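Local coordinates for ChloroPhenol Reduction gene K (Desulfitobacterium dehalogenans, PDB 2H6C), which probably acts as a CRP-family transcriptional regulator that senses chlorophenols and controls genes of halorespiration by binding DNA through a helix-turn-helix domain, at residues 25-29 and 55-59; 204-208 and 217-222. All coordinates share one frame; numbering follows the deposited sequence.

Interaction 1: 25-29 and 55-59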
ATOM      1  N   LEU A  25     -21.770   2.756 -19.877  1.00 76.13           N
ATOM      2  CA  LEU A  25     -21.330   4.106 -20.144  1.00 76.23           C
ATOM      3  C   LEU A  25     -21.077   4.472 -21.624  1.00 76.02           C
ATOM      4  O   LEU A  25     -21.408   5.594 -22.009  1.00 74.73           O
ATOM      5  CB  LEU A  25     -20.100   4.425 -19.286  1.00 76.42           C
ATOM      6  CG  LEU A  25     -20.303   5.547 -18.271  1.00 76.78           C
ATOM      7  CD1 LEU A  25     -19.043   5.806 -17.433  1.00 77.00           C
ATOM      8  CD2 LEU A  25     -20.716   6.816 -18.992  1.00 76.49           C
ATOM      9  N   ARG A  26     -20.509   3.566 -22.445  1.00 76.09           N
ATOM     10  CA  ARG A  26     -20.506   3.777 -23.927  1.00 76.62           C
ATOM     11  C   ARG A  26     -21.786   4.527 -24.341  1.00 76.70           C
ATOM     12  O   ARG A  26     -21.772   5.415 -25.183  1.00 76.84           O
ATOM     13  CB  ARG A  26     -20.489   2.484 -24.803  1.00 76.45           C
ATOM     14  CG  ARG A  26     -19.744   1.270 -24.321  1.00 76.98           C
ATOM     15  CD  ARG A  26     -19.315   0.355 -25.488  1.00 77.17           C
ATOM     16  NE  ARG A  26     -18.356   0.965 -26.428  1.00 76.95           N
ATOM     17  CZ  ARG A  26     -17.059   1.175 -26.179  1.00 78.44           C
ATOM     18  NH1 ARG A  26     -16.536   0.859 -24.995  1.00 80.50           N
ATOM     19  NH2 ARG A  26     -16.275   1.734 -27.104  1.00 77.38           N
ATOM     20  N   ASN A  27     -22.903   4.133 -23.755  1.00 76.97           N
ATOM     21  CA  ASN A  27     -24.173   4.741 -24.047  1.00 77.19           C
ATOM     22  C   ASN A  27     -24.255   6.268 -23.940  1.00 77.56           C
ATOM     23  O   ASN A  27     -25.272   6.837 -24.307  1.00 78.15           O
ATOM     24  CB  ASN A  27     -25.239   4.081 -23.171  1.00 77.24           C
ATOM     25  CG  ASN A  27     -25.504   2.631 -23.599  1.00 77.51           C
ATOM     26  OD1 ASN A  27     -25.272   1.664 -22.849  1.00 75.66           O
ATOM     27  ND2 ASN A  27     -25.950   2.478 -24.841  1.00 76.21           N
ATOM     28  N   TYR A  28     -23.202   6.939 -23.484  1.00 77.59           N
ATOM     29  CA  TYR A  28     -23.283   8.361 -23.174  1.00 76.99           C
ATOM     30  C   TYR A  28     -22.089   9.193 -23.621  1.00 77.66           C
ATOM     31  O   TYR A  28     -22.038  10.403 -23.395  1.00 78.03           O
ATOM     32  CB  TYR A  28     -23.396   8.499 -21.672  1.00 76.47           C
ATOM     33  CG  TYR A  28     -24.683   7.957 -21.126  1.00 76.25           C
ATOM     34  CD1 TYR A  28     -24.730   6.814 -20.328  1.00 77.12           C
ATOM     35  CD2 TYR A  28     -25.861   8.594 -21.399  1.00 75.93           C
ATOM     36  CE1 TYR A  28     -25.953   6.346 -19.826  1.00 75.56           C
ATOM     37  CE2 TYR A  28     -27.066   8.141 -20.901  1.00 75.12           C
ATOM     38  CZ  TYR A  28     -27.116   7.024 -20.135  1.00 74.56           C
ATOM     39  OH  TYR A  28     -28.358   6.643 -19.697  1.00 74.56           O
ATOM     40  N   THR A  29     -21.120   8.572 -24.266  1.00 78.02           N
ATOM     41  CA  THR A  29     -19.887   9.252 -24.540  1.00 78.28           C
ATOM     42  C   THR A  29     -20.236  10.422 -25.434  1.00 79.56           C
ATOM     43  O   THR A  29     -19.539  11.457 -25.439  1.00 80.20           O
ATOM     44  CB  THR A  29     -19.009   8.341 -25.271  1.00 77.91           C
ATOM     45  OG1 THR A  29     -19.811   7.716 -26.258  1.00 77.04           O
ATOM     46  CG2 THR A  29     -18.476   7.258 -24.341  1.00 78.33           C
ATOM     47  N   PHE A  55     -13.362   7.954 -19.518  1.00 76.49           N
ATOM     48  CA  PHE A  55     -13.934   6.713 -19.919  1.00 76.74           C
ATOM     49  C   PHE A  55     -13.148   6.219 -21.110  1.00 77.25           C
ATOM     50  O   PHE A  55     -12.975   6.922 -22.124  1.00 77.57           O
ATOM     51  CB  PHE A  55     -15.402   6.844 -20.277  1.00 76.76           C
ATOM     52  CG  PHE A  55     -16.015   5.547 -20.683  1.00 76.19           C
ATOM     53  CD1 PHE A  55     -16.166   4.543 -19.752  1.00 75.62           C
ATOM     54  CD2 PHE A  55     -16.393   5.316 -21.974  1.00 75.81           C
ATOM     55  CE1 PHE A  55     -16.685   3.346 -20.078  1.00 75.18           C
ATOM     56  CE2 PHE A  55     -16.924   4.097 -22.308  1.00 77.94           C
ATOM     57  CZ  PHE A  55     -17.065   3.108 -21.339  1.00 76.27           C
ATOM     58  N   LEU A  56     -12.689   4.984 -20.979  1.00 77.15           N
ATOM     59  CA  LEU A  56     -11.751   4.439 -21.913  1.00 76.89           C
ATOM     60  C   LEU A  56     -12.527   3.584 -22.928  1.00 76.83           C
ATOM     61  O   LEU A  56     -12.741   2.388 -22.740  1.00 76.52           O
ATOM     62  CB  LEU A  56     -10.695   3.681 -21.128  1.00 76.27           C
ATOM     63  CG  LEU A  56      -9.286   3.793 -21.648  1.00 76.04           C
ATOM     64  CD1 LEU A  56      -8.345   3.626 -20.539  1.00 76.19           C
ATOM     65  CD2 LEU A  56      -9.038   2.730 -22.702  1.00 78.58           C
ATOM     66  N   MET A  57     -12.947   4.216 -24.013  1.00 76.80           N
ATOM     67  CA  MET A  57     -13.760   3.512 -25.005  1.00 77.47           C
ATOM     68  C   MET A  57     -12.981   2.426 -25.733  1.00 78.16           C
ATOM     69  O   MET A  57     -13.526   1.357 -25.947  1.00 78.31           O
ATOM     70  CB  MET A  57     -14.346   4.443 -26.068  1.00 77.47           C
ATOM     71  CG  MET A  57     -14.540   5.865 -25.641  1.00 77.68           C
ATOM     72  SD  MET A  57     -15.752   6.648 -26.660  1.00 76.01           S
ATOM     73  CE  MET A  57     -14.890   8.036 -27.278  1.00 77.66           C
ATOM     74  N   ASP A  58     -11.753   2.718 -26.170  1.00 78.51           N
ATOM     75  CA  ASP A  58     -10.872   1.674 -26.680  1.00 79.28           C
ATOM     76  C   ASP A  58      -9.402   1.982 -26.731  1.00 79.18           C
ATOM     77  O   ASP A  58      -8.974   2.983 -27.320  1.00 79.65           O
ATOM     78  CB  ASP A  58     -11.279   1.193 -28.070  1.00 79.69           C
ATOM     79  CG  ASP A  58     -11.749  -0.277 -28.043  1.00 84.13           C
ATOM     80  OD1 ASP A  58     -10.884  -1.238 -27.928  1.00 85.91           O
ATOM     81  OD2 ASP A  58     -13.007  -0.459 -28.108  1.00 88.43           O
ATOM     82  N   GLY A  59      -8.655   1.034 -26.175  1.00 78.87           N
ATOM     83  CA  GLY A  59      -7.204   0.970 -26.218  1.00 78.71           C
ATOM     84  C   GLY A  59      -6.681   0.447 -24.877  1.00 78.65           C
ATOM     85  O   GLY A  59      -7.249  -0.486 -24.254  1.00 78.49           O
TER
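Phe55 of strand 53-58 presses its ring against Leu25 and Thr29, packing helix 23-26 and the turn after it onto the cupin-type jelly roll, the sensor fold of the CRP family. On this buried side, Leu25 CB sits over one face of the phenyl ring, 4.0 Å from its centroid and 22° off the normal. Phe55 extends its CG anti to the backbone N (chi1 -179°), which carries the ring from the strand to the turn. Thr29 CG2 completes the apolar side, 3.7 Å from Phe55 CD2 and 3.6 Å from Met57 SD, while its hydroxyl, Thr29 OG1, turns back to donate to Arg26 O within the turn. With an alanine in place of Phe55, Leu25 CB and Thr29 CG2 would probably lose the ring they pack on, opening a gap between turn and strand. The outer side is polar and looser. Here the Arg26 chain, bent at chi3 (64°), reaches past the ring to the backbone of Met57, and its NH1 also bonds to Asn81 OD1. Asp58 OD2, 4.1 Å from Arg26 NH2 and well out of the guanidinium plane, may still attract its charge, though no N-H points at it. Instead, Met57 O is gripped end-on by both terminal nitrogens: Arg26 NH1 at 3.2 Å lies in the carbonyl plane on a lone pair, whereas Arg26 NH2 at 3.0 Å stands above that plane.

Interaction 2: 204-208 and 217-222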
ATOM      1  N   GLU A 204       8.126  -0.241  23.336  1.00 78.97           N
ATOM      2  CA  GLU A 204       8.365  -1.326  24.305  1.00 79.20           C
ATOM      3  C   GLU A 204       9.815  -1.440  24.892  1.00 79.44           C
ATOM      4  O   GLU A 204      10.135  -2.453  25.544  1.00 79.83           O
ATOM      5  CB  GLU A 204       7.894  -2.672  23.705  1.00 79.45           C
ATOM      6  CG  GLU A 204       6.365  -2.745  23.472  1.00 79.29           C
ATOM      7  CD  GLU A 204       5.830  -4.172  23.337  1.00 79.11           C
ATOM      8  OE1 GLU A 204       6.023  -4.970  24.276  1.00 78.08           O
ATOM      9  OE2 GLU A 204       5.200  -4.492  22.296  1.00 79.15           O
ATOM     10  N   ASN A 205      10.659  -0.408  24.690  1.00 79.16           N
ATOM     11  CA  ASN A 205      12.042  -0.317  25.244  1.00 78.68           C
ATOM     12  C   ASN A 205      13.090  -1.310  24.710  1.00 78.74           C
ATOM     13  O   ASN A 205      14.035  -1.668  25.408  1.00 79.12           O
ATOM     14  CB  ASN A 205      12.014  -0.367  26.770  1.00 78.26           C
ATOM     15  CG  ASN A 205      11.870   0.988  27.370  1.00 77.94           C
ATOM     16  OD1 ASN A 205      12.856   1.603  27.746  1.00 77.48           O
ATOM     17  ND2 ASN A 205      10.643   1.489  27.436  1.00 78.28           N
ATOM     18  N   ILE A 206      12.959  -1.747  23.466  1.00 78.53           N
ATOM     19  CA  ILE A 206      13.936  -2.681  22.952  1.00 78.49           C
ATOM     20  C   ILE A 206      15.029  -1.935  22.217  1.00 78.32           C
ATOM     21  O   ILE A 206      16.210  -2.240  22.381  1.00 78.74           O
ATOM     22  CB  ILE A 206      13.298  -3.746  22.079  1.00 78.46           C
ATOM     23  CG1 ILE A 206      12.178  -4.424  22.892  1.00 78.69           C
ATOM     24  CG2 ILE A 206      14.380  -4.759  21.642  1.00 78.58           C
ATOM     25  CD1 ILE A 206      11.387  -5.494  22.153  1.00 78.62           C
ATOM     26  N   LEU A 207      14.642  -0.942  21.433  1.00 77.86           N
ATOM     27  CA  LEU A 207      15.616  -0.171  20.678  1.00 77.88           C
ATOM     28  C   LEU A 207      15.017   1.101  20.080  1.00 77.93           C
ATOM     29  O   LEU A 207      13.811   1.221  19.941  1.00 78.20           O
ATOM     30  CB  LEU A 207      16.253  -1.065  19.610  1.00 77.87           C
ATOM     31  CG  LEU A 207      16.352  -0.675  18.136  1.00 78.34           C
ATOM     32  CD1 LEU A 207      17.125  -1.774  17.416  1.00 78.58           C
ATOM     33  CD2 LEU A 207      14.980  -0.522  17.464  1.00 78.28           C
ATOM     34  N   ASP A 208      15.873   2.055  19.757  1.00 78.01           N
ATOM     35  CA  ASP A 208      15.456   3.286  19.134  1.00 78.45           C
ATOM     36  C   ASP A 208      16.555   3.629  18.179  1.00 78.83           C
ATOM     37  O   ASP A 208      17.736   3.595  18.557  1.00 78.93           O
ATOM     38  CB  ASP A 208      15.287   4.414  20.168  1.00 78.85           C
ATOM     39  CG  ASP A 208      15.286   5.827  19.533  1.00 79.47           C
ATOM     40  OD1 ASP A 208      14.261   6.560  19.635  1.00 79.00           O
ATOM     41  OD2 ASP A 208      16.325   6.196  18.932  1.00 80.36           O
ATOM     42  N   TYR A 217      18.278  -1.142  23.858  1.00 77.38           N
ATOM     43  CA  TYR A 217      17.947  -1.044  25.264  1.00 77.35           C
ATOM     44  C   TYR A 217      17.806  -2.388  25.880  1.00 76.94           C
ATOM     45  O   TYR A 217      17.765  -2.505  27.100  1.00 77.20           O
ATOM     46  CB  TYR A 217      16.633  -0.307  25.416  1.00 77.54           C
ATOM     47  CG  TYR A 217      16.769   1.148  25.120  1.00 77.48           C
ATOM     48  CD1 TYR A 217      16.084   1.729  24.044  1.00 77.56           C
ATOM     49  CD2 TYR A 217      17.626   1.941  25.889  1.00 75.10           C
ATOM     50  CE1 TYR A 217      16.230   3.087  23.771  1.00 78.02           C
ATOM     51  CE2 TYR A 217      17.786   3.263  25.631  1.00 75.09           C
ATOM     52  CZ  TYR A 217      17.096   3.855  24.592  1.00 77.44           C
ATOM     53  OH  TYR A 217      17.293   5.214  24.396  1.00 76.87           O
ATOM     54  N   ASN A 218      17.722  -3.407  25.043  1.00 76.29           N
ATOM     55  CA  ASN A 218      17.360  -4.695  25.525  1.00 75.84           C
ATOM     56  C   ASN A 218      17.750  -5.799  24.555  1.00 75.73           C
ATOM     57  O   ASN A 218      16.909  -6.537  24.059  1.00 75.67           O
ATOM     58  CB  ASN A 218      15.858  -4.685  25.775  1.00 75.77           C
ATOM     59  CG  ASN A 218      15.434  -5.731  26.760  1.00 75.53           C
ATOM     60  OD1 ASN A 218      16.095  -6.759  26.900  1.00 75.95           O
ATOM     61  ND2 ASN A 218      14.328  -5.481  27.460  1.00 73.71           N
ATOM     62  N   LEU A 219      19.037  -5.926  24.286  1.00 75.59           N
ATOM     63  CA  LEU A 219      19.491  -7.010  23.442  1.00 75.78           C
ATOM     64  C   LEU A 219      18.836  -8.364  23.831  1.00 76.09           C
ATOM     65  O   LEU A 219      18.408  -9.111  22.946  1.00 75.98           O
ATOM     66  CB  LEU A 219      21.021  -7.086  23.446  1.00 75.45           C
ATOM     67  CG  LEU A 219      21.639  -8.090  22.468  1.00 75.70           C
ATOM     68  CD1 LEU A 219      21.162  -7.862  21.031  1.00 76.28           C
ATOM     69  CD2 LEU A 219      23.160  -8.068  22.541  1.00 75.30           C
ATOM     70  N   GLU A 220      18.721  -8.663  25.134  1.00 76.81           N
ATOM     71  CA  GLU A 220      18.038  -9.894  25.618  1.00 77.13           C
ATOM     72  C   GLU A 220      16.684 -10.210  24.910  1.00 77.82           C
ATOM     73  O   GLU A 220      16.369 -11.360  24.598  1.00 77.51           O
ATOM     74  N   GLU A 221      15.906  -9.164  24.661  1.00 78.37           N
ATOM     75  CA  GLU A 221      14.548  -9.269  24.165  1.00 79.00           C
ATOM     76  C   GLU A 221      14.535  -9.218  22.641  1.00 80.33           C
ATOM     77  O   GLU A 221      13.877 -10.034  21.987  1.00 80.69           O
ATOM     78  CB  GLU A 221      13.747  -8.094  24.711  1.00 78.86           C
ATOM     79  CG  GLU A 221      12.355  -7.901  24.109  1.00 78.77           C
ATOM     80  CD  GLU A 221      11.289  -8.764  24.744  1.00 78.10           C
ATOM     81  OE1 GLU A 221      11.589  -9.510  25.695  1.00 78.83           O
ATOM     82  OE2 GLU A 221      10.135  -8.674  24.296  1.00 76.49           O
ATOM     83  N   LEU A 222      15.228  -8.232  22.072  1.00 81.33           N
ATOM     84  CA  LEU A 222      15.425  -8.168  20.624  1.00 81.79           C
ATOM     85  C   LEU A 222      15.619  -9.582  20.076  1.00 82.86           C
ATOM     86  O   LEU A 222      14.792 -10.078  19.305  1.00 82.54           O
ATOM     87  CB  LEU A 222      16.640  -7.291  20.307  1.00 81.61           C
ATOM     88  CG  LEU A 222      16.975  -6.952  18.859  1.00 81.10           C
ATOM     89  CD1 LEU A 222      15.791  -7.088  17.921  1.00 82.63           C
ATOM     90  CD2 LEU A 222      17.472  -5.546  18.793  1.00 80.69           C
TER
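Ile206 O receives the backbone N-H groups of both Tyr217 and Asn218, joining the loop that enters strand 207-209 to the residues that lead from strand 214-216 into helix 219-222. The bond from Tyr217 N is short and fairly straight, 2.8 Å to Ile206 O with an N-H...O angle of 163°; the bond from Asn218 N is weak. Asn218 is also the N-cap of the helix: its OD1 accepts a weak capping bond from Glu221 N, while its backbone O accepts from the N-H groups of Glu221 and Leu222 and so starts the turn.

Beside this backbone junction, Ile206 sends its two branches to different residues of the helix. With CG2 anti to the backbone N, this methyl lies 3.6 Å from Leu222 CB, and CG1, placed beside the backbone N, carries CD1 to the aliphatic part of Glu221. The Ile206 and Glu221 side chains cross at about a right angle. Glu221 CG, rather than the carboxylate, comes nearest to Ile206 CD1. Leu222 reaches further along the interface, its CD2 lying 4.0 Å from Leu207 CD1. On the exposed side, the Tyr217 ring lies alongside the strand, its CD1 3.9 Å from Leu207 CA, and Asp208 CB meets the ring edge at CE1.

The contact closes the beta-hairpin, or wing, of the Crp-like winged helix-turn-helix domain, where Asp208 pairs through its backbone with Ile215. Ile206 and Leu207 rest on Leu201 of helix 191-203, while Leu207 touches Phe157 and Leu222 touches Tyr158, both on helix 148-164.

Interaction 1 and interaction 2 lie on opposite sides of the chain's centre, their own centres 57 Å apart and their nearest atoms about 45 Å apart, so neither touches the other. They follow in series along the chain: residues 25-29 and 55-59 belong to the sensor half, residues 204-208 and 217-222 to the DNA-binding half, and the long helix 121-142 runs between them. Each packs a short helix and its adjoining residues against a strand or the loop leading into one, the first helix preceding the sensor sheet and the second following the wing. This structure is of reduced CprK without ligand, so neither contact is seen with an effector.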